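Local atomic coordinates of 1H-3-hydroxy-4-oxoquinoline 2,4-dioxygenase (Pseudomonas putida, PDB entry 3IBT), a protein that catalyses the cofactor-independent cleavage of 3-hydroxy-1H-quinolin-4-one by dioxygen, giving N-formylanthranilate and carbon monoxide in oxoquinoline degradation. Residues S28-D33 with W178-R183; P42-D47 with A253-I258; D54-D59 with S70-Q75; I117-L122 with H244-E249; R190-P195 with M199-Q204. One frame throughout, in Å; residues are numbered along the deposited sequence.

Contact 1. Residues S28-D33 with W178-R183; sequences SGWCQD and WQRACR
A type II beta turn from Gly29 to Gln32 puts its two central residues, Trp30 and Cys31, against helix 175-192, with the CA atoms of Trp30 and Ala181 5.9 Å apart. In this alpha/beta-hydrolase fold the turn follows strand 23-27, and Trp30, Cys31 and Gln32 probably contact the substrate, as in related enzymes. Ala181 lies over one face of the Trp30 indole, where its CA makes a CH-pi contact 4.3 Å from the centroid of the five-membered ring. Its methyl presses on the root of the same side chain, Ala181 CB standing 3.6 Å from Trp30 CB. The aliphatic part of Arg180 crosses the far end of the indole at about a right angle, while its guanidinium turns to Phe68 in a cation-pi contact. His58 holds the turn by accepting a hydrogen bond from Cys31 N. Trp178 leans on Phe149 of helix 142-154. The chi1 of Trp178, -175°, swings the indole back to Cys31, whose SG makes an oblique sulfur-aromatic contact, 3.8 Å from Trp178 CE3.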
# COMPACT_ATOMS: atom_id res chain seq x y z
N SER A 28 1.79 4.25 0.29
CA SER A 28 0.63 3.97 1.14
C SER A 28 -0.68 3.36 0.47
O SER A 28 -0.73 3.09 -0.73
CB SER A 28 0.26 5.24 1.90
OG SER A 28 -0.69 5.93 1.14
N GLY A 29 -1.74 3.18 1.26
CA GLY A 29 -3.04 2.89 0.68
C GLY A 29 -3.74 4.19 0.36
O GLY A 29 -3.15 5.28 0.49
N TRP A 30 -5.00 4.08 -0.09
CA TRP A 30 -5.86 5.24 -0.36
C TRP A 30 -6.16 5.91 0.95
O TRP A 30 -6.26 5.22 1.98
CB TRP A 30 -7.19 4.81 -0.98
CG TRP A 30 -7.06 4.31 -2.38
CD1 TRP A 30 -6.75 3.04 -2.78
CD2 TRP A 30 -7.23 5.08 -3.58
NE1 TRP A 30 -6.71 2.97 -4.16
CE2 TRP A 30 -7.00 4.21 -4.67
CE3 TRP A 30 -7.56 6.43 -3.84
CZ2 TRP A 30 -7.10 4.63 -6.01
CZ3 TRP A 30 -7.63 6.86 -5.17
CH2 TRP A 30 -7.40 5.97 -6.24
N CYS A 31 -6.30 7.23 0.94
CA CYS A 31 -6.64 7.93 2.16
C CYS A 31 -5.62 7.75 3.27
O CYS A 31 -5.98 7.75 4.47
CB CYS A 31 -7.99 7.45 2.65
SG CYS A 31 -9.27 8.06 1.60
N GLN A 32 -4.36 7.58 2.86
CA GLN A 32 -3.22 7.51 3.78
C GLN A 32 -2.07 8.41 3.33
O GLN A 32 -2.03 8.97 2.20
CB GLN A 32 -2.67 6.11 3.92
CG GLN A 32 -3.27 5.33 5.00
CD GLN A 32 -3.17 3.85 4.68
OE1 GLN A 32 -3.00 3.49 3.51
NE2 GLN A 32 -3.24 2.98 5.71
N ASP A 33 -1.10 8.49 4.24
CA ASP A 33 -0.02 9.37 4.03
C ASP A 33 1.38 8.78 4.14
O ASP A 33 1.52 7.60 4.45
CB ASP A 33 -0.15 10.52 4.98
CG ASP A 33 0.40 11.71 4.37
OD1 ASP A 33 0.64 11.56 3.15
OD2 ASP A 33 0.61 12.75 5.05
N TRP A 178 -12.57 9.27 0.15
CA TRP A 178 -12.98 8.01 0.73
C TRP A 178 -13.76 7.16 -0.31
O TRP A 178 -13.65 5.92 -0.39
CB TRP A 178 -13.79 8.21 2.03
CG TRP A 178 -14.08 6.86 2.63
CD1 TRP A 178 -15.27 6.21 2.62
CD2 TRP A 178 -13.14 5.97 3.25
NE1 TRP A 178 -15.14 4.98 3.23
CE2 TRP A 178 -13.84 4.81 3.61
CE3 TRP A 178 -11.78 6.04 3.54
CZ2 TRP A 178 -13.22 3.71 4.25
CZ3 TRP A 178 -11.16 4.95 4.16
CH2 TRP A 178 -11.88 3.82 4.51
N GLN A 179 -14.54 7.88 -1.11
CA GLN A 179 -15.44 7.27 -2.07
C GLN A 179 -14.69 6.82 -3.29
O GLN A 179 -14.83 5.68 -3.70
CB GLN A 179 -16.54 8.25 -2.44
CG GLN A 179 -17.53 8.48 -1.31
CD GLN A 179 -18.46 9.66 -1.56
OE1 GLN A 179 -18.51 10.20 -2.67
NE2 GLN A 179 -19.19 10.07 -0.53
N ARG A 180 -13.88 7.71 -3.87
CA ARG A 180 -13.06 7.30 -5.01
C ARG A 180 -12.35 5.97 -4.68
O ARG A 180 -12.30 5.05 -5.50
CB ARG A 180 -12.07 8.39 -5.44
CG ARG A 180 -11.08 7.89 -6.52
CD ARG A 180 -10.87 8.81 -7.71
NE ARG A 180 -10.17 10.03 -7.31
CZ ARG A 180 -10.77 11.18 -7.03
NH1 ARG A 180 -10.05 12.23 -6.65
NH2 ARG A 180 -12.09 11.28 -7.11
N ALA A 181 -11.86 5.90 -3.45
CA ALA A 181 -11.09 4.79 -2.98
C ALA A 181 -11.90 3.51 -3.10
O ALA A 181 -11.42 2.46 -3.54
CB ALA A 181 -10.70 5.03 -1.55
N CYS A 182 -13.17 3.62 -2.73
CA CYS A 182 -14.03 2.47 -2.75
C CYS A 182 -14.40 2.06 -4.16
O CYS A 182 -14.32 0.88 -4.49
CB CYS A 182 -15.23 2.67 -1.83
SG CYS A 182 -14.57 2.82 -0.14
N ARG A 183 -14.72 3.03 -5.00
CA ARG A 183 -15.00 2.73 -6.38
C ARG A 183 -13.80 2.01 -6.96
O ARG A 183 -13.92 1.03 -7.70
CB ARG A 183 -15.16 4.00 -7.19
CG ARG A 183 -16.37 4.83 -6.95
CD ARG A 183 -16.46 5.72 -8.15
NE ARG A 183 -15.12 5.87 -8.75
CZ ARG A 183 -14.45 7.03 -8.80
NH1 ARG A 183 -14.99 8.18 -8.30
NH2 ARG A 183 -13.24 7.05 -9.37

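Contact 2. Residues P42-D47 with A253-I258; sequences PLLARD and AVAQAI
Asp47 OD2 is gripped by two arginines: Arg46 beside it, and Arg259, which follows directly after residues 253-258 and forms a salt bridge through NH1. Arg46 grips the carboxylate side-on. Its NH2 lies 3.1 Å from Asp47 OD2, on the syn lone pair and in the guanidinium plane, at an N-H...O angle of 164°. Its NE reaches Asp47 OD1 at 3.2 Å from a more tilted position. Arg259 in turn bonds Gln256 OE1, so the polar rim runs on along helix 251-261. Deeper in, the side chains that meet are apolar. They join the short helix 40-44 to helix 251-261, the C-terminal helix of the alpha/beta-hydrolase fold, and both cover strand 23-27 of the central sheet through Leu44 and Ile258, which rest on Leu24. Leu44 holds CG anti to its carbonyl carbon (chi1 -56°), which sends both methyls to Ile258, and the two side chains cross at about a right angle: Leu44 CD1 is 3.9 Å from Ile258 CD1, and Leu44 CD2 is 4.0 Å from Ile258 CG2. Toward the surface, Leu43 CD1 lies 3.9 Å from the methyl Ala255 CB. Leu40, one helical turn earlier, touches Val254, Ala255 and Ile258.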
# COMPACT_ATOMS: atom_id res chain seq x y z
N PRO A 42 12.41 5.92 9.48
CA PRO A 42 13.71 6.26 10.08
C PRO A 42 14.59 5.03 10.29
O PRO A 42 15.79 5.16 10.27
CB PRO A 42 13.33 6.90 11.41
CG PRO A 42 11.99 7.46 11.15
CD PRO A 42 11.31 6.37 10.36
N LEU A 43 13.99 3.85 10.43
CA LEU A 43 14.75 2.63 10.56
C LEU A 43 15.44 2.29 9.24
O LEU A 43 16.65 2.04 9.22
CB LEU A 43 13.87 1.47 11.04
CG LEU A 43 13.10 1.64 12.35
CD1 LEU A 43 12.39 0.38 12.79
CD2 LEU A 43 14.02 2.13 13.47
N LEU A 44 14.70 2.29 8.13
CA LEU A 44 15.27 1.93 6.84
C LEU A 44 16.21 3.01 6.28
O LEU A 44 16.80 2.81 5.20
CB LEU A 44 14.18 1.64 5.81
CG LEU A 44 13.12 0.58 6.10
CD1 LEU A 44 11.95 0.65 5.11
CD2 LEU A 44 13.72 -0.80 6.12
N ALA A 45 16.35 4.15 6.96
CA ALA A 45 17.20 5.25 6.46
C ALA A 45 18.70 4.97 6.63
O ALA A 45 19.57 5.74 6.19
CB ALA A 45 16.83 6.58 7.10
N ARG A 46 18.97 3.83 7.26
CA ARG A 46 20.30 3.37 7.55
C ARG A 46 20.88 2.73 6.28
O ARG A 46 22.07 2.95 5.96
CB ARG A 46 20.17 2.33 8.68
CG ARG A 46 21.45 1.98 9.48
CD ARG A 46 21.19 0.72 10.41
NE ARG A 46 20.69 -0.48 9.70
CZ ARG A 46 20.56 -1.72 10.23
NH1 ARG A 46 20.88 -1.95 11.51
NH2 ARG A 46 20.11 -2.73 9.46
N ASP A 47 20.03 1.96 5.57
CA ASP A 47 20.46 1.05 4.51
C ASP A 47 20.07 1.52 3.14
O ASP A 47 20.82 1.34 2.18
CB ASP A 47 19.87 -0.33 4.73
CG ASP A 47 20.26 -0.91 6.05
OD1 ASP A 47 21.35 -0.56 6.52
OD2 ASP A 47 19.48 -1.70 6.65
N ALA A 253 9.56 -5.16 13.43
CA ALA A 253 9.40 -6.41 12.70
C ALA A 253 9.42 -6.16 11.18
O ALA A 253 10.24 -6.76 10.47
CB ALA A 253 8.18 -7.09 13.11
N VAL A 254 8.55 -5.25 10.71
CA VAL A 254 8.52 -4.92 9.29
C VAL A 254 9.90 -4.52 8.74
O VAL A 254 10.26 -4.90 7.63
CB VAL A 254 7.50 -3.85 8.96
CG1 VAL A 254 7.55 -3.51 7.48
CG2 VAL A 254 6.13 -4.33 9.30
N ALA A 255 10.69 -3.78 9.50
CA ALA A 255 11.95 -3.27 8.97
C ALA A 255 12.87 -4.45 8.72
O ALA A 255 13.66 -4.48 7.75
CB ALA A 255 12.58 -2.28 9.93
N GLN A 256 12.77 -5.44 9.58
CA GLN A 256 13.72 -6.51 9.50
C GLN A 256 13.38 -7.37 8.29
O GLN A 256 14.28 -7.90 7.62
CB GLN A 256 13.74 -7.32 10.79
CG GLN A 256 14.84 -8.35 10.78
CD GLN A 256 16.22 -7.71 10.66
OE1 GLN A 256 16.42 -6.51 11.00
NE2 GLN A 256 17.18 -8.49 10.18
N ALA A 257 12.08 -7.47 7.99
CA ALA A 257 11.58 -8.28 6.89
C ALA A 257 11.92 -7.64 5.56
O ALA A 257 12.30 -8.36 4.61
CB ALA A 257 10.08 -8.44 7.01
N ILE A 258 11.76 -6.31 5.49
CA ILE A 258 12.11 -5.53 4.30
C ILE A 258 13.60 -5.68 4.09
O ILE A 258 14.05 -6.07 3.03
CB ILE A 258 11.71 -4.05 4.44
CG1 ILE A 258 10.19 -3.91 4.42
CG2 ILE A 258 12.31 -3.23 3.30
CD1 ILE A 258 9.71 -2.55 4.78

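Contact 3. Residues D54-D59 with S70-Q75; sequences DWRGHD and SQTLAQ
Trp55 and Leu73 both place CG anti to the carbonyl carbon, with chi1 near -71° and -76°, and these torsions bring the indole and the isobutyl group together. Leu73 CD2 lies 3.7 Å from Trp55 CE3, and Leu73 CD1 sits over one face of the indole, offset to its rim. Trp55 CZ3 also reaches the helix backbone, 3.7 Å from Leu73 O. The same methyl, Leu73 CD2, meets Arg56 CB at 3.8 Å, so this branch fits between neighbouring side chains of one turn. That turn, type II from Trp55 to His58, is closed by His58 N bonding Trp55 O at 2.7 Å. It follows strand 49-53 in the alpha/beta-hydrolase fold and begins the loop that leads to helix 70-83. Leu73 also touches Trp30 of the probable substrate site. Beyond its apolar stem, Arg56 extends past Thr72 to a salt bridge between NH2 and Asp76, while Thr72 OG1 bonds Asp69 O. The indole N-H, at Trp55 NE1, bonds Ser28 O. Were Trp55 cut back to an alanine, Leu73 is likely to face a gap and Ser28 O to lose this donor. The Trp55 indole also meets Val100 of helix 97-107 and Met11 of strand 9-16.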
# COMPACT_ATOMS: atom_id res chain seq x y z
N ASP A 54 3.16 10.92 -1.59
CA ASP A 54 1.75 11.15 -1.24
C ASP A 54 0.93 11.17 -2.52
O ASP A 54 1.00 12.12 -3.32
CB ASP A 54 1.55 12.48 -0.50
CG ASP A 54 2.59 12.72 0.57
OD1 ASP A 54 3.19 11.70 1.04
OD2 ASP A 54 2.80 13.91 0.95
N TRP A 55 0.15 10.12 -2.68
CA TRP A 55 -0.73 9.94 -3.81
C TRP A 55 -1.47 11.23 -4.23
O TRP A 55 -1.78 12.07 -3.37
CB TRP A 55 -1.73 8.87 -3.41
CG TRP A 55 -1.15 7.51 -3.33
CD1 TRP A 55 -1.37 6.56 -2.36
CD2 TRP A 55 -0.29 6.90 -4.29
NE1 TRP A 55 -0.69 5.40 -2.66
CE2 TRP A 55 -0.02 5.58 -3.84
CE3 TRP A 55 0.28 7.33 -5.49
CZ2 TRP A 55 0.81 4.71 -4.54
CZ3 TRP A 55 1.11 6.46 -6.19
CH2 TRP A 55 1.36 5.17 -5.71
N ARG A 56 -1.76 11.36 -5.52
CA ARG A 56 -2.72 12.36 -5.98
C ARG A 56 -3.77 12.71 -4.92
O ARG A 56 -4.43 11.82 -4.40
CB ARG A 56 -3.47 11.86 -7.22
CG ARG A 56 -3.04 12.51 -8.50
CD ARG A 56 -3.92 12.07 -9.71
NE ARG A 56 -2.98 11.96 -10.89
CZ ARG A 56 -2.65 13.06 -11.71
NH1 ARG A 56 -3.21 14.37 -11.52
NH2 ARG A 56 -1.75 12.81 -12.73
N GLY A 57 -3.94 13.98 -4.60
CA GLY A 57 -5.03 14.38 -3.71
C GLY A 57 -4.75 14.14 -2.25
O GLY A 57 -5.53 14.56 -1.38
N HIS A 58 -3.63 13.47 -1.99
CA HIS A 58 -3.23 13.12 -0.65
C HIS A 58 -2.16 14.02 -0.04
O HIS A 58 -1.78 13.86 1.13
CB HIS A 58 -2.79 11.67 -0.63
CG HIS A 58 -3.93 10.73 -0.79
ND1 HIS A 58 -4.31 10.23 -2.02
CD2 HIS A 58 -4.82 10.25 0.11
CE1 HIS A 58 -5.36 9.45 -1.86
NE2 HIS A 58 -5.69 9.44 -0.58
N ASP A 59 -1.68 14.98 -0.82
CA ASP A 59 -0.72 15.93 -0.30
C ASP A 59 -1.33 16.77 0.84
O ASP A 59 -2.55 16.75 1.06
CB ASP A 59 -0.16 16.80 -1.44
CG ASP A 59 -1.25 17.40 -2.34
OD1 ASP A 59 -2.14 16.62 -2.81
OD2 ASP A 59 -1.17 18.64 -2.59
N SER A 70 -6.87 3.93 -10.45
CA SER A 70 -5.75 3.23 -9.83
C SER A 70 -4.59 3.05 -10.82
O SER A 70 -3.42 2.84 -10.42
CB SER A 70 -6.20 1.85 -9.29
OG SER A 70 -5.18 0.87 -9.35
N GLN A 71 -4.93 3.13 -12.11
CA GLN A 71 -3.93 3.05 -13.21
C GLN A 71 -3.19 4.36 -13.50
O GLN A 71 -2.04 4.31 -13.95
CB GLN A 71 -4.54 2.47 -14.49
CG GLN A 71 -4.39 0.97 -14.55
CD GLN A 71 -5.48 0.33 -15.33
OE1 GLN A 71 -6.49 0.96 -15.67
NE2 GLN A 71 -5.29 -0.95 -15.64
N THR A 72 -3.83 5.50 -13.25
CA THR A 72 -3.13 6.78 -13.37
C THR A 72 -2.18 6.98 -12.17
O THR A 72 -1.18 7.68 -12.32
CB THR A 72 -4.06 8.00 -13.56
OG1 THR A 72 -4.54 8.47 -12.29
CG2 THR A 72 -5.24 7.66 -14.46
N LEU A 73 -2.46 6.34 -11.00
CA LEU A 73 -1.57 6.50 -9.83
C LEU A 73 -0.23 5.88 -10.13
O LEU A 73 0.81 6.47 -9.85
CB LEU A 73 -2.15 5.94 -8.55
CG LEU A 73 -3.23 6.78 -7.89
CD1 LEU A 73 -3.72 6.09 -6.61
CD2 LEU A 73 -2.73 8.12 -7.58
N ALA A 74 -0.29 4.69 -10.72
CA ALA A 74 0.83 4.06 -11.44
C ALA A 74 1.57 5.03 -12.36
O ALA A 74 2.81 5.12 -12.34
CB ALA A 74 0.30 2.95 -12.30
N GLN A 75 0.80 5.72 -13.19
CA GLN A 75 1.38 6.62 -14.14
C GLN A 75 2.16 7.75 -13.43
O GLN A 75 3.28 8.09 -13.82
CB GLN A 75 0.28 7.17 -15.04
CG GLN A 75 -0.21 6.15 -16.03
CD GLN A 75 0.86 5.84 -17.05
OE1 GLN A 75 1.14 6.73 -17.97
NE2 GLN A 75 1.51 4.59 -16.89

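Contact 4. Residues I117-L122 with H244-E249; sequences IIIDWL and HFPSLE. Unlike the reference sequence in segment 117-122: Ile118 (reference Val).
Asp120 turns its carboxylate almost perpendicular to the imidazole of His244, the two planes 83° apart, and OD2 meets the ring at its edge, near its plane. The bond from His244 ND1 to Asp120 OD2 is 2.9 Å long but bent to 139°, hence weak. A chi1 of 178° carries the imidazole from the backbone of His244 over to this acceptor. By analogy with related enzymes, His244 is the proton donor/acceptor of the active site and Asp120 raises its basicity. Asp120 OD1 accepts from the backbone N atoms of Ser213 and Gln214, which help fix the carboxylate. Exchanging Asp120 for a leucine is likely to leave His244 ND1 and those two amides without their acceptor and the imidazole freer to turn. Next to the polar pair, Ile119 and Pro246 slide past each other in opposite directions, with Ile119 CG2 against Pro246 CG. Pro246 CD lies 3.6 Å from Asp120 OD1. The triad acid of many alpha/beta hydrolases follows the seventh strand, whereas Asp120 follows the sixth, 115-119. That strand runs between strands 89-94 and 207-212, while Pro246 starts the short helix 246-249 and the His244 ring stacks on Trp153 of helix 142-154.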
# COMPACT_ATOMS: atom_id res chain seq x y z
N ILE A 117 7.44 -5.69 -2.46
CA ILE A 117 6.82 -6.09 -1.21
C ILE A 117 5.51 -5.42 -1.10
O ILE A 117 5.33 -4.28 -1.48
CB ILE A 117 7.63 -5.63 -0.01
CG1 ILE A 117 9.01 -6.29 -0.02
CG2 ILE A 117 6.84 -5.85 1.31
CD1 ILE A 117 9.83 -5.98 1.09
N ILE A 118 4.59 -6.14 -0.54
CA ILE A 118 3.25 -5.65 -0.30
C ILE A 118 2.91 -5.94 1.15
O ILE A 118 3.40 -6.91 1.73
CB ILE A 118 2.28 -6.36 -1.21
CG1 ILE A 118 2.59 -7.87 -1.23
CG2 ILE A 118 2.37 -5.78 -2.62
CD1 ILE A 118 1.84 -8.61 -2.25
N ILE A 119 2.10 -5.10 1.76
CA ILE A 119 1.84 -5.21 3.17
C ILE A 119 0.32 -5.20 3.38
O ILE A 119 -0.36 -4.27 2.98
CB ILE A 119 2.50 -4.07 3.95
CG1 ILE A 119 4.01 -4.12 3.75
CG2 ILE A 119 2.15 -4.14 5.41
CD1 ILE A 119 4.76 -3.03 4.44
N ASP A 120 -0.21 -6.24 4.00
CA ASP A 120 -1.58 -6.21 4.43
C ASP A 120 -2.55 -5.87 3.33
O ASP A 120 -3.41 -5.00 3.50
CB ASP A 120 -1.80 -5.32 5.65
CG ASP A 120 -2.62 -6.06 6.71
OD1 ASP A 120 -2.03 -6.40 7.76
OD2 ASP A 120 -3.82 -6.38 6.47
N TRP A 121 -2.38 -6.58 2.22
CA TRP A 121 -3.26 -6.59 1.07
C TRP A 121 -4.14 -7.83 1.19
O TRP A 121 -3.61 -8.96 1.27
CB TRP A 121 -2.39 -6.85 -0.12
CG TRP A 121 -2.98 -6.48 -1.40
CD1 TRP A 121 -4.07 -5.72 -1.61
CD2 TRP A 121 -2.45 -6.80 -2.68
NE1 TRP A 121 -4.27 -5.56 -2.94
CE2 TRP A 121 -3.28 -6.20 -3.62
CE3 TRP A 121 -1.35 -7.55 -3.12
CZ2 TRP A 121 -3.06 -6.30 -5.00
CZ3 TRP A 121 -1.11 -7.65 -4.50
CH2 TRP A 121 -1.96 -7.02 -5.42
N LEU A 122 -5.47 -7.63 1.19
CA LEU A 122 -6.42 -8.71 1.36
C LEU A 122 -6.48 -9.58 0.11
O LEU A 122 -7.05 -9.21 -0.92
CB LEU A 122 -7.79 -8.13 1.73
CG LEU A 122 -8.99 -9.06 1.92
CD1 LEU A 122 -8.90 -9.91 3.19
CD2 LEU A 122 -10.25 -8.22 1.91
N HIS A 244 -4.32 -3.76 11.16
CA HIS A 244 -4.16 -3.71 9.70
C HIS A 244 -2.87 -2.98 9.21
O HIS A 244 -2.53 -3.10 8.03
CB HIS A 244 -5.46 -3.11 9.10
CG HIS A 244 -5.48 -2.92 7.60
ND1 HIS A 244 -5.31 -3.95 6.70
CD2 HIS A 244 -5.73 -1.81 6.85
CE1 HIS A 244 -5.43 -3.48 5.47
NE2 HIS A 244 -5.68 -2.19 5.53
N PHE A 245 -2.12 -2.28 10.08
CA PHE A 245 -0.95 -1.47 9.66
C PHE A 245 0.29 -1.93 10.39
O PHE A 245 0.73 -1.32 11.38
CB PHE A 245 -1.18 -0.02 9.95
CG PHE A 245 -2.61 0.35 9.84
CD1 PHE A 245 -3.44 0.24 10.95
CD2 PHE A 245 -3.14 0.77 8.62
CE1 PHE A 245 -4.80 0.59 10.87
CE2 PHE A 245 -4.49 1.13 8.52
CZ PHE A 245 -5.33 1.04 9.66
N PRO A 246 0.84 -3.05 9.93
CA PRO A 246 2.05 -3.53 10.59
C PRO A 246 3.21 -2.51 10.59
O PRO A 246 4.12 -2.56 11.42
CB PRO A 246 2.40 -4.80 9.80
CG PRO A 246 1.59 -4.78 8.56
CD PRO A 246 0.40 -3.93 8.82
N SER A 247 3.19 -1.57 9.66
CA SER A 247 4.24 -0.56 9.62
C SER A 247 4.13 0.40 10.80
O SER A 247 5.09 1.05 11.14
CB SER A 247 4.14 0.21 8.33
OG SER A 247 2.80 0.68 8.21
N LEU A 248 2.95 0.48 11.41
CA LEU A 248 2.73 1.36 12.54
C LEU A 248 2.80 0.55 13.79
O LEU A 248 3.52 0.91 14.70
CB LEU A 248 1.35 1.99 12.46
CG LEU A 248 1.13 3.16 11.51
CD1 LEU A 248 -0.35 3.56 11.56
CD2 LEU A 248 2.03 4.33 11.88
N GLU A 249 2.05 -0.55 13.83
CA GLU A 249 2.02 -1.43 14.99
C GLU A 249 3.38 -2.15 15.30
O GLU A 249 3.76 -2.35 16.47
CB GLU A 249 0.89 -2.46 14.86
CG GLU A 249 0.60 -3.16 16.17
CD GLU A 249 -0.46 -4.27 16.03
OE1 GLU A 249 -0.70 -4.74 14.87
OE2 GLU A 249 -1.05 -4.66 17.10

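Contact 5. Residues R190-P195 with M199-Q204; sequences RTWGSP and MDSLPQ. Unlike the reference sequence in segment 199-204: Asp200 (reference Glu).
Pro195 and the selenomethionine Met199 bury the most surface here, joined by one helical turn: Met199 N donates to Pro195 O at 3.0 Å, nearly straight at 165°. The side chain of Met199 bends at its end (chi3 -69°), which lays CE 3.5 Å from the same Pro195 O and 4.3 Å from Pro195 CB. Ser201, next in buried area, brings its OG obliquely to the Trp192 indole, 3.6 Å from Trp192 CZ3, while the hydroxyl is hydrogen-bonded to Arg198 O. In this alpha/beta-hydrolase chain a tight turn links the end of helix 175-192 to the start of helix 195-200. Gly193, with positive phi, ends the first helix, and Ser194 is the N-cap of the second, its OG accepting from Asp197 N. Arg198 adds a cation-pi contact to the Trp192 ring. The joint rests on the main body of the fold: Pro195 touches Trp121 and Leu123 in the loop after strand 115-119, Met199 packs on Leu123 and Trp233, and Trp192 and Pro195 both meet Trp99 of helix 97-107.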
# COMPACT_ATOMS: atom_id res chain seq x y z
N ARG A 190 -13.12 -6.58 -9.20
CA ARG A 190 -14.04 -6.96 -10.28
C ARG A 190 -13.28 -7.27 -11.53
O ARG A 190 -13.71 -8.06 -12.33
CB ARG A 190 -14.98 -5.81 -10.61
CG ARG A 190 -15.82 -5.36 -9.45
CD ARG A 190 -17.32 -5.74 -9.59
NE ARG A 190 -18.11 -5.01 -8.59
CZ ARG A 190 -18.30 -3.67 -8.60
NH1 ARG A 190 -17.78 -2.86 -9.56
NH2 ARG A 190 -19.03 -3.14 -7.63
N THR A 191 -12.14 -6.61 -11.72
CA THR A 191 -11.33 -6.85 -12.89
C THR A 191 -10.55 -8.16 -12.77
O THR A 191 -10.56 -8.99 -13.69
CB THR A 191 -10.42 -5.64 -13.12
OG1 THR A 191 -11.26 -4.50 -13.32
CG2 THR A 191 -9.47 -5.82 -14.33
N TRP A 192 -9.90 -8.35 -11.63
CA TRP A 192 -8.86 -9.36 -11.48
C TRP A 192 -9.34 -10.53 -10.68
O TRP A 192 -8.76 -11.63 -10.74
CB TRP A 192 -7.66 -8.75 -10.80
CG TRP A 192 -7.06 -7.62 -11.58
CD1 TRP A 192 -7.18 -6.30 -11.32
CD2 TRP A 192 -6.26 -7.74 -12.76
NE1 TRP A 192 -6.51 -5.57 -12.29
CE2 TRP A 192 -5.93 -6.43 -13.18
CE3 TRP A 192 -5.79 -8.83 -13.52
CZ2 TRP A 192 -5.16 -6.17 -14.30
CZ3 TRP A 192 -5.00 -8.57 -14.64
CH2 TRP A 192 -4.70 -7.24 -15.02
N GLY A 193 -10.42 -10.29 -9.93
CA GLY A 193 -10.98 -11.31 -9.05
C GLY A 193 -10.35 -11.10 -7.69
O GLY A 193 -11.07 -10.87 -6.72
N SER A 194 -9.02 -11.14 -7.61
CA SER A 194 -8.35 -11.01 -6.34
C SER A 194 -6.94 -10.63 -6.61
O SER A 194 -6.41 -10.91 -7.68
CB SER A 194 -8.32 -12.39 -5.67
OG SER A 194 -7.55 -13.26 -6.48
N PRO A 195 -6.28 -10.03 -5.61
CA PRO A 195 -4.83 -9.94 -5.64
C PRO A 195 -4.15 -11.22 -6.10
O PRO A 195 -3.26 -11.16 -6.93
CB PRO A 195 -4.49 -9.67 -4.22
CG PRO A 195 -5.59 -8.90 -3.73
CD PRO A 195 -6.83 -9.38 -4.42
N MSE A 199 -1.74 -11.35 -9.55
CA MSE A 199 -0.33 -11.71 -9.50
C MSE A 199 -0.05 -12.91 -10.37
O MSE A 199 0.92 -12.94 -11.15
CB MSE A 199 0.11 -11.96 -8.04
CG MSE A 199 0.20 -10.69 -7.18
SE MSE A 199 0.77 -10.85 -5.25
CE MSE A 199 -0.81 -11.79 -4.46
N ASP A 200 -0.92 -13.90 -10.27
CA ASP A 200 -0.80 -15.10 -11.04
C ASP A 200 -0.84 -14.82 -12.58
O ASP A 200 -0.45 -15.65 -13.39
CB ASP A 200 -1.89 -16.07 -10.58
CG ASP A 200 -1.47 -17.56 -10.66
OD1 ASP A 200 -0.38 -17.87 -11.24
OD2 ASP A 200 -2.24 -18.44 -10.14
N SER A 201 -1.26 -13.63 -12.98
CA SER A 201 -1.43 -13.35 -14.39
C SER A 201 -0.37 -12.43 -14.94
O SER A 201 -0.46 -12.00 -16.10
CB SER A 201 -2.81 -12.75 -14.66
OG SER A 201 -2.80 -11.39 -14.32
N LEU A 202 0.61 -12.09 -14.13
CA LEU A 202 1.79 -11.42 -14.68
C LEU A 202 2.52 -12.45 -15.56
O LEU A 202 2.58 -13.64 -15.21
CB LEU A 202 2.71 -10.87 -13.60
CG LEU A 202 2.13 -10.03 -12.46
CD1 LEU A 202 3.08 -10.03 -11.33
CD2 LEU A 202 1.93 -8.64 -12.88
N PRO A 203 3.01 -12.01 -16.73
CA PRO A 203 3.78 -12.90 -17.65
C PRO A 203 5.13 -13.39 -17.08
O PRO A 203 5.56 -14.51 -17.38
CB PRO A 203 4.02 -12.02 -18.88
CG PRO A 203 3.82 -10.60 -18.40
CD PRO A 203 2.81 -10.65 -17.29
N GLN A 204 5.77 -12.54 -16.29
CA GLN A 204 7.04 -12.84 -15.65
C GLN A 204 6.94 -12.33 -14.22
O GLN A 204 6.71 -11.14 -13.98
CB GLN A 204 8.16 -12.11 -16.37
CG GLN A 204 8.36 -12.53 -17.81
CD GLN A 204 9.62 -11.89 -18.40
OE1 GLN A 204 10.30 -11.10 -17.73
NE2 GLN A 204 9.95 -12.25 -19.66

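The centre of contact 4 lies about 7 Å from that of the chain, the nearest of the five, and the contact pairs a polar active-site dyad with apolar neighbours. Contacts 1 and 3, also buried, rest on tryptophans: contact 1 forms part of the probable substrate site and contact 3 backs it through Leu73. Their two turns are hydrogen-bonded to each other. Contact 2, on the other side of the centre from contact 1, is aliphatic inside and salt-bridged at its rim; Val254 packs it on helix 246-249 of contact 4. Contact 5 is partly exposed and held by a helical backbone bond. It shares helix 175-192 with contact 1 and touches contact 4 through Trp121 and Pro195.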